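Local coordinates for protein stiv-a81 (Sulfolobus Turreted Icosahedral Virus, PDB 3RKL) that forms a four-helix bundle in a virus of hyperthermophilic hosts and probably assembles from identical two-helix subunits, at the interface of chains A and B and the interface of chains A and C. Sequence-based numbering; all coordinates share one arbitrary frame. Chains: chain A/B/C, Stiv-a81.

Contact 1: the interface of chains A and B. Residues chain A 26-27, 30, 75; chain B 40, 43-44.
A:Gln26 and A:Lys30, one turn apart on helix 25-46 of chain A, reach across to B:Ala40 and B:Glu44 on the equivalent helix of chain B. The amide NE2 of A:Gln26 donates to the backbone O of B:Ala40 at 3.1 Å, coming from above the carbonyl plane rather than along a lone pair. The small methyl of B:Ala40 suits this close approach, and its CB rests 4.0 Å from CG of A:Lys30. OE1 of A:Gln26 faces B:Glu44, with its CD 3.7 Å from CB of that residue, while CG2 of B:Ile43 flanks the amide. Trans at chi1 (174°) and bent at chi2, the glutamine chain is directed over the partner helix. The ammonium NZ of A:Lys30 hydrogen-bonds and salt-bridges OE1 of B:Glu44 at 2.8 Å, on the syn side but 34° out of the carboxylate plane. Behind it, OE2 of A:Glu27 takes the same NZ at 2.9 Å. One lysine thus links two acidic groups and probably offsets the like charges of the glutamates. Further out, A:Phe75 of helix 55-80 turns CE2 of its ring toward CG2 of B:Ile43, a loose contact at 4.3 Å. Repeated by the two-fold, this polar border between helices of the bundle probably helps set how the A and B helices align.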
ATOM      1  N   GLN A  26      -9.236  -1.105  20.175  1.00 24.80           N
ATOM      2  CA  GLN A  26      -8.307  -1.688  19.202  1.00 26.73           C
ATOM      3  C   GLN A  26      -8.520  -1.072  17.813  1.00 26.02           C
ATOM      4  O   GLN A  26      -7.558  -0.693  17.136  1.00 26.30           O
ATOM      5  CB  GLN A  26      -8.449  -3.219  19.156  1.00 29.15           C
ATOM      6  CG  GLN A  26      -7.623  -3.916  18.054  1.00 32.34           C
ATOM      7  CD  GLN A  26      -6.130  -3.872  18.318  1.00 46.78           C
ATOM      8  OE1 GLN A  26      -5.583  -4.728  19.025  1.00 40.80           O
ATOM      9  NE2 GLN A  26      -5.456  -2.886  17.728  1.00 42.82           N
ATOM     10  N   GLU A  27      -9.778  -0.957  17.402  1.00 24.52           N
ATOM     11  CA  GLU A  27     -10.122  -0.432  16.084  1.00 25.52           C
ATOM     12  C   GLU A  27      -9.973   1.079  16.028  1.00 23.25           C
ATOM     13  O   GLU A  27      -9.444   1.628  15.054  1.00 24.40           O
ATOM     14  CB  GLU A  27     -11.552  -0.834  15.689  1.00 30.21           C
ATOM     15  CG  GLU A  27     -11.687  -2.303  15.351  1.00 40.85           C
ATOM     16  CD  GLU A  27     -10.709  -2.740  14.277  1.00 47.55           C
ATOM     17  OE1 GLU A  27     -10.781  -2.186  13.159  1.00 41.34           O
ATOM     18  OE2 GLU A  27      -9.868  -3.623  14.558  1.00 54.25           O
ATOM     19  N   LYS A  30      -6.293   2.219  15.660  1.00 16.77           N
ATOM     20  CA  LYS A  30      -5.830   2.108  14.267  1.00 18.71           C
ATOM     21  C   LYS A  30      -6.416   3.233  13.417  1.00 17.39           C
ATOM     22  O   LYS A  30      -5.701   3.907  12.666  1.00 17.09           O
ATOM     23  CB  LYS A  30      -6.221   0.757  13.659  1.00 19.33           C
ATOM     24  CG  LYS A  30      -5.491  -0.442  14.247  1.00 27.82           C
ATOM     25  CD  LYS A  30      -5.815  -1.738  13.499  1.00 29.22           C
ATOM     26  CE  LYS A  30      -7.294  -2.095  13.492  1.00 41.59           C
ATOM     27  NZ  LYS A  30      -7.581  -3.399  12.772  1.00 30.85           N
ATOM     28  N   PHE A  75      -6.407   1.970  26.674  1.00 20.58           N
ATOM     29  CA  PHE A  75      -6.027   0.634  26.201  1.00 20.50           C
ATOM     30  C   PHE A  75      -5.073  -0.047  27.183  1.00 23.33           C
ATOM     31  O   PHE A  75      -5.243  -1.218  27.503  1.00 26.24           O
ATOM     32  CB  PHE A  75      -5.424   0.790  24.793  1.00 20.96           C
ATOM     33  CG  PHE A  75      -5.414  -0.460  23.934  1.00 20.74           C
ATOM     34  CD1 PHE A  75      -6.526  -1.266  23.787  1.00 24.81           C
ATOM     35  CD2 PHE A  75      -4.290  -0.742  23.168  1.00 24.05           C
ATOM     36  CE1 PHE A  75      -6.496  -2.366  22.939  1.00 28.64           C
ATOM     37  CE2 PHE A  75      -4.253  -1.824  22.321  1.00 27.54           C
ATOM     38  CZ  PHE A  75      -5.356  -2.646  22.211  1.00 28.55           C
TER
ATOM     39  N   ALA B  40      -0.229  -0.781  17.079  1.00 17.41           N
ATOM     40  CA  ALA B  40      -1.585  -1.222  17.292  1.00 19.64           C
ATOM     41  C   ALA B  40      -1.902  -2.464  16.461  1.00 18.00           C
ATOM     42  O   ALA B  40      -2.541  -3.400  16.951  1.00 20.46           O
ATOM     43  CB  ALA B  40      -2.572  -0.092  16.968  1.00 18.83           C
ATOM     44  N   ILE B  43      -0.075  -5.564  17.931  1.00 17.95           N
ATOM     45  CA  ILE B  43      -0.780  -6.060  19.114  1.00 18.14           C
ATOM     46  C   ILE B  43      -1.991  -6.892  18.685  1.00 18.09           C
ATOM     47  O   ILE B  43      -2.223  -7.983  19.206  1.00 20.09           O
ATOM     48  CB  ILE B  43      -1.163  -4.913  20.051  1.00 17.96           C
ATOM     49  CG1 ILE B  43       0.089  -4.323  20.693  1.00 21.90           C
ATOM     50  CG2 ILE B  43      -2.153  -5.392  21.115  1.00 20.99           C
ATOM     51  CD1 ILE B  43      -0.155  -3.016  21.420  1.00 25.13           C
ATOM     52  N   GLU B  44      -2.733  -6.395  17.700  1.00 19.49           N
ATOM     53  CA  GLU B  44      -3.896  -7.102  17.183  1.00 19.71           C
ATOM     54  C   GLU B  44      -3.533  -8.492  16.661  1.00 19.72           C
ATOM     55  O   GLU B  44      -4.206  -9.481  16.952  1.00 20.80           O
ATOM     56  CB  GLU B  44      -4.543  -6.296  16.059  1.00 22.15           C
ATOM     57  CG  GLU B  44      -5.830  -6.918  15.553  1.00 25.38           C
ATOM     58  CD  GLU B  44      -6.395  -6.238  14.320  1.00 37.73           C
ATOM     59  OE1 GLU B  44      -5.812  -5.256  13.822  1.00 33.63           O
ATOM     60  OE2 GLU B  44      -7.428  -6.722  13.828  1.00 44.98           O
TER

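Contact 2: the interface of chains A and C. Residues chain A 34-35, 38; chain C 41-42, 45.
Helix 25-46 of chain A meets the last turns of helix 25-46 of chain C, the two running antiparallel but clearly inclined to each other. C:Lys45 is the main intruder from chain C: its aliphatic chain lies between A:Glu34, A:Ile35 and A:Gln38, one helical face of chain A. A long flexible residue suits this place, because its methylenes can pack while its ammonium group travels on to a charge. Its CB rests against CG1 of A:Ile35 at 4.0 Å. The chain then bends at chi2 (-58°) and runs straight beyond, which carries CE to 3.5 Å from OE1 of A:Glu34. NZ ends 3.9 Å from that same OE1, a loose salt bridge whose attraction is probably modest. A:Glu34 extends to meet it, its CG opposite the backbone N (chi1 -172°). A:Gln38 lies across the lysine at about a right angle, with NE2 3.8 Å from CG of C:Lys45. Its carbonyl OE1 points the other way along the partner helix, toward the backbone between C:Lys41 and C:Leu42, and lies 3.5 Å from N of C:Leu42, too long to count as a hydrogen bond. The amide therefore packs against backbone and lysine methylenes alike. This helix-to-helix patch of the deposited assembly may help hold chains A and C together. C:Leu42 supplies the apolar complement: its methyl CD1 sits 4.1 Å from CB of A:Gln38 and approaches the backbone O of A:Ile35.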
ATOM      1  N   GLU A  34      -4.433   6.432  11.537  1.00 17.53           N
ATOM      2  CA  GLU A  34      -4.557   6.612  10.100  0.50 16.77           C
ATOM      3  C   GLU A  34      -5.041   8.025   9.761  1.00 17.13           C
ATOM      4  O   GLU A  34      -4.529   8.655   8.835  1.00 18.40           O
ATOM      5  CB  GLU A  34      -5.511   5.555   9.552  0.50 20.05           C
ATOM      6  CG  GLU A  34      -5.602   5.500   8.065  0.50 20.77           C
ATOM      7  CD  GLU A  34      -6.464   4.353   7.593  0.50 33.54           C
ATOM      8  OE1 GLU A  34      -7.475   4.040   8.264  0.50 29.74           O
ATOM      9  OE2 GLU A  34      -6.129   3.763   6.548  0.50 34.06           O
ATOM     10  N   ILE A  35      -6.030   8.520  10.517  1.00 14.84           N
ATOM     11  CA  ILE A  35      -6.543   9.875  10.312  1.00 14.38           C
ATOM     12  C   ILE A  35      -5.446  10.913  10.545  1.00 16.13           C
ATOM     13  O   ILE A  35      -5.278  11.850   9.761  1.00 15.70           O
ATOM     14  CB  ILE A  35      -7.799  10.140  11.191  1.00 16.50           C
ATOM     15  CG1 ILE A  35      -8.993   9.382  10.620  1.00 18.39           C
ATOM     16  CG2 ILE A  35      -8.090  11.644  11.308  1.00 18.68           C
ATOM     17  CD1 ILE A  35     -10.126   9.162  11.611  1.00 17.98           C
ATOM     18  N   GLN A  38      -2.976  10.751   7.673  1.00 16.13           N
ATOM     19  CA  GLN A  38      -3.582  11.330   6.467  1.00 15.57           C
ATOM     20  C   GLN A  38      -3.670  12.856   6.537  1.00 18.07           C
ATOM     21  O   GLN A  38      -3.417  13.543   5.536  1.00 17.06           O
ATOM     22  CB  GLN A  38      -4.954  10.708   6.212  1.00 15.94           C
ATOM     23  CG  GLN A  38      -4.846   9.287   5.693  1.00 20.60           C
ATOM     24  CD  GLN A  38      -6.156   8.668   5.251  1.00 27.37           C
ATOM     25  OE1 GLN A  38      -7.063   9.345   4.740  1.00 24.26           O
ATOM     26  NE2 GLN A  38      -6.237   7.345   5.388  1.00 28.38           N
TER
ATOM     27  N   LYS C  41     -10.351  10.665   0.543  1.00 15.43           N
ATOM     28  CA  LYS C  41     -10.082   9.539   1.434  1.00 16.52           C
ATOM     29  C   LYS C  41     -10.112   9.933   2.900  1.00 17.08           C
ATOM     30  O   LYS C  41     -10.581   9.153   3.729  1.00 19.11           O
ATOM     31  CB  LYS C  41      -8.758   8.839   1.091  1.00 19.56           C
ATOM     32  CG  LYS C  41      -8.704   8.125  -0.267  1.00 18.14           C
ATOM     33  CD  LYS C  41      -9.829   7.101  -0.523  1.00 31.85           C
ATOM     34  CE  LYS C  41      -9.550   5.745   0.078  1.00 38.94           C
ATOM     35  NZ  LYS C  41     -10.689   4.781  -0.178  1.00 35.66           N
ATOM     36  N   LEU C  42      -9.640  11.139   3.223  1.00 17.02           N
ATOM     37  CA  LEU C  42      -9.731  11.680   4.587  1.00 15.82           C
ATOM     38  C   LEU C  42     -11.173  11.869   5.006  1.00 17.70           C
ATOM     39  O   LEU C  42     -11.571  11.470   6.120  1.00 19.49           O
ATOM     40  CB  LEU C  42      -8.982  13.006   4.716  1.00 18.43           C
ATOM     41  CG  LEU C  42      -8.952  13.637   6.104  1.00 21.43           C
ATOM     42  CD1 LEU C  42      -8.395  12.702   7.177  1.00 17.83           C
ATOM     43  CD2 LEU C  42      -8.150  14.960   6.026  1.00 22.03           C
ATOM     44  N   LYS C  45     -12.628   8.542   5.868  1.00 19.49           N
ATOM     45  CA  LYS C  45     -12.172   8.003   7.152  1.00 18.76           C
ATOM     46  C   LYS C  45     -12.799   8.749   8.326  1.00 20.92           C
ATOM     47  O   LYS C  45     -13.185   8.135   9.328  1.00 23.81           O
ATOM     48  CB  LYS C  45     -10.644   8.027   7.284  1.00 20.03           C
ATOM     49  CG  LYS C  45      -9.905   7.065   6.350  1.00 25.97           C
ATOM     50  CD  LYS C  45     -10.320   5.595   6.512  1.00 34.69           C
ATOM     51  CE  LYS C  45      -9.581   4.688   5.538  1.00 53.26           C
ATOM     52  NZ  LYS C  45     -10.135   3.295   5.521  1.00 52.17           N
TER

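Contact 3: the interface of chains A and C. Residues chain A 20, 35, 60, 64; chain C 46, 49-50.
The methyl CD2 of C:Leu46 lies over one face of the A:Tyr64 ring, toward its phenol end, 3.5 Å from CZ. The same methyl touches CG2 of A:Ile35 at 3.9 Å, so a branched leucine fills the angle between a ring and a second branched residue. Beside it, the C:Tyr49 ring takes two partners. CZ of A:Phe20 comes in over one face of it, near the margin, 3.6 Å from CD2, and the two rings are inclined by about 40° rather than stacked. At its other margin, CD1 of A:Ile35 lies 4.0 Å from CD1 of the tyrosine. A:Phe20 reaches so far because its CG points away from the backbone N (chi1 -168°), sending the ring off the strand toward chain C. At the rim, the hydroxyl OH of A:Tyr64 passes 3.8 Å from CB of C:Tyr49 and borders C:Glu50, whose poorly ordered side chain carries little weight; A:Leu60 lies beside this doubtful side chain. Within chain A, the backbone O of A:Leu60 lies at the edge of the A:Tyr64 ring, in its plane. The site gathers strand 18-21 and both helices of chain A around the end of helix 25-46 of chain C and the loop that follows it.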
ATOM      1  N   PHE A  20     -15.219  13.288  22.965  1.00 38.82           N
ATOM      2  CA  PHE A  20     -15.006  12.221  21.980  1.00 36.84           C
ATOM      3  C   PHE A  20     -15.127  10.847  22.634  1.00 31.40           C
ATOM      4  O   PHE A  20     -14.372  10.525  23.548  1.00 29.29           O
ATOM      5  CB  PHE A  20     -13.632  12.370  21.343  1.00 35.59           C
ATOM      6  CG  PHE A  20     -13.420  11.506  20.134  1.00 32.82           C
ATOM      7  CD1 PHE A  20     -13.873  11.918  18.887  1.00 42.45           C
ATOM      8  CD2 PHE A  20     -12.749  10.297  20.231  1.00 28.80           C
ATOM      9  CE1 PHE A  20     -13.668  11.130  17.764  1.00 45.01           C
ATOM     10  CE2 PHE A  20     -12.549   9.506  19.111  1.00 39.79           C
ATOM     11  CZ  PHE A  20     -13.010   9.928  17.878  1.00 34.75           C
ATOM     12  N   ILE A  35      -6.030   8.520  10.517  1.00 14.84           N
ATOM     13  CA  ILE A  35      -6.543   9.875  10.312  1.00 14.38           C
ATOM     14  C   ILE A  35      -5.446  10.913  10.545  1.00 16.13           C
ATOM     15  O   ILE A  35      -5.278  11.850   9.761  1.00 15.70           O
ATOM     16  CB  ILE A  35      -7.799  10.140  11.191  1.00 16.50           C
ATOM     17  CG1 ILE A  35      -8.993   9.382  10.620  1.00 18.39           C
ATOM     18  CG2 ILE A  35      -8.090  11.644  11.308  1.00 18.68           C
ATOM     19  CD1 ILE A  35     -10.126   9.162  11.611  1.00 17.98           C
ATOM     20  N   LEU A  60      -7.655  20.044  13.418  1.00 25.50           N
ATOM     21  CA  LEU A  60      -8.124  18.650  13.309  1.00 23.30           C
ATOM     22  C   LEU A  60      -7.001  17.673  13.618  1.00 20.63           C
ATOM     23  O   LEU A  60      -7.192  16.673  14.308  1.00 22.00           O
ATOM     24  CB  LEU A  60      -8.649  18.346  11.901  1.00 28.63           C
ATOM     25  CG  LEU A  60     -10.028  18.855  11.488  1.00 36.51           C
ATOM     26  CD1 LEU A  60     -10.211  18.617   9.996  1.00 38.60           C
ATOM     27  CD2 LEU A  60     -11.133  18.174  12.283  1.00 39.46           C
ATOM     28  N   TYR A  64      -7.334  15.042  16.751  1.00 19.16           N
ATOM     29  CA  TYR A  64      -7.333  13.585  16.574  1.00 18.86           C
ATOM     30  C   TYR A  64      -6.114  12.931  17.228  1.00 17.47           C
ATOM     31  O   TYR A  64      -6.224  11.838  17.759  1.00 18.78           O
ATOM     32  CB  TYR A  64      -7.525  13.212  15.099  1.00 18.37           C
ATOM     33  CG  TYR A  64      -8.991  13.195  14.761  1.00 21.56           C
ATOM     34  CD1 TYR A  64      -9.715  12.015  14.858  1.00 27.46           C
ATOM     35  CD2 TYR A  64      -9.674  14.359  14.428  1.00 28.01           C
ATOM     36  CE1 TYR A  64     -11.065  11.973  14.598  1.00 27.89           C
ATOM     37  CE2 TYR A  64     -11.044  14.329  14.172  1.00 28.73           C
ATOM     38  CZ  TYR A  64     -11.729  13.126  14.271  1.00 30.51           C
ATOM     39  OH  TYR A  64     -13.073  13.061  14.019  1.00 38.17           O
TER
ATOM     40  N   LEU C  46     -12.880  10.071   8.200  1.00 20.05           N
ATOM     41  CA  LEU C  46     -13.501  10.918   9.230  1.00 22.54           C
ATOM     42  C   LEU C  46     -14.982  10.645   9.408  1.00 22.50           C
ATOM     43  O   LEU C  46     -15.507  10.802  10.510  1.00 25.28           O
ATOM     44  CB  LEU C  46     -13.288  12.406   8.930  1.00 22.94           C
ATOM     45  CG  LEU C  46     -11.900  12.934   9.250  1.00 23.66           C
ATOM     46  CD1 LEU C  46     -11.669  14.307   8.630  1.00 27.81           C
ATOM     47  CD2 LEU C  46     -11.687  12.980  10.774  1.00 26.78           C
ATOM     48  N   TYR C  49     -16.494   8.904  12.468  1.00 29.88           N
ATOM     49  CA  TYR C  49     -16.504   9.568  13.778  1.00 30.16           C
ATOM     50  C   TYR C  49     -17.278  10.884  13.800  1.00 36.30           C
ATOM     51  O   TYR C  49     -17.960  11.194  14.782  1.00 43.15           O
ATOM     52  CB  TYR C  49     -15.073   9.801  14.256  1.00 29.72           C
ATOM     53  CG  TYR C  49     -14.357   8.502  14.489  1.00 27.02           C
ATOM     54  CD1 TYR C  49     -13.429   8.023  13.573  1.00 26.19           C
ATOM     55  CD2 TYR C  49     -14.648   7.716  15.595  1.00 30.19           C
ATOM     56  CE1 TYR C  49     -12.799   6.822  13.763  1.00 33.11           C
ATOM     57  CE2 TYR C  49     -14.015   6.508  15.792  1.00 31.51           C
ATOM     58  CZ  TYR C  49     -13.085   6.067  14.876  1.00 30.87           C
ATOM     59  OH  TYR C  49     -12.455   4.863  15.065  1.00 35.05           O
ATOM     60  N   GLU C  50     -17.153  11.649  12.725  1.00 39.00           N
ATOM     61  CA  GLU C  50     -17.804  12.937  12.615  1.00 49.34           C
ATOM     62  C   GLU C  50     -19.171  12.740  11.975  1.00 57.14           C
ATOM     63  O   GLU C  50     -19.273  12.332  10.810  1.00 54.45           O
ATOM     64  CB  GLU C  50     -16.947  13.907  11.794  1.00 46.28           C
ATOM     65  CG  GLU C  50     -15.574  14.172  12.414  1.00 55.85           C
ATOM     66  CD  GLU C  50     -15.123  15.624  12.290  1.00 82.48           C
ATOM     67  OE1 GLU C  50     -15.238  16.201  11.186  1.00 90.16           O
ATOM     68  OE2 GLU C  50     -14.649  16.186  13.301  1.00 91.79           O
TER

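Contacts 2 and 3 lie about 9 Å apart between the centres of their C-alpha atoms and share A:Ile35, adjoining parts of one A–C interface: contact 2 a mixed strip of methylenes and polar ends, contact 3 an aromatic and aliphatic patch. Contact 1 lies about 17 Å from each and joins chain A to chain B. Helix 25-46 of chain A serves all three: its first turns contact 1, its middle contacts 2 and 3, while the twin contacts use its last turns. One subunit can thus hold two partners, consistent with the eight-copy deposited assembly, although the structure alone does not show which interfaces persist in the virus.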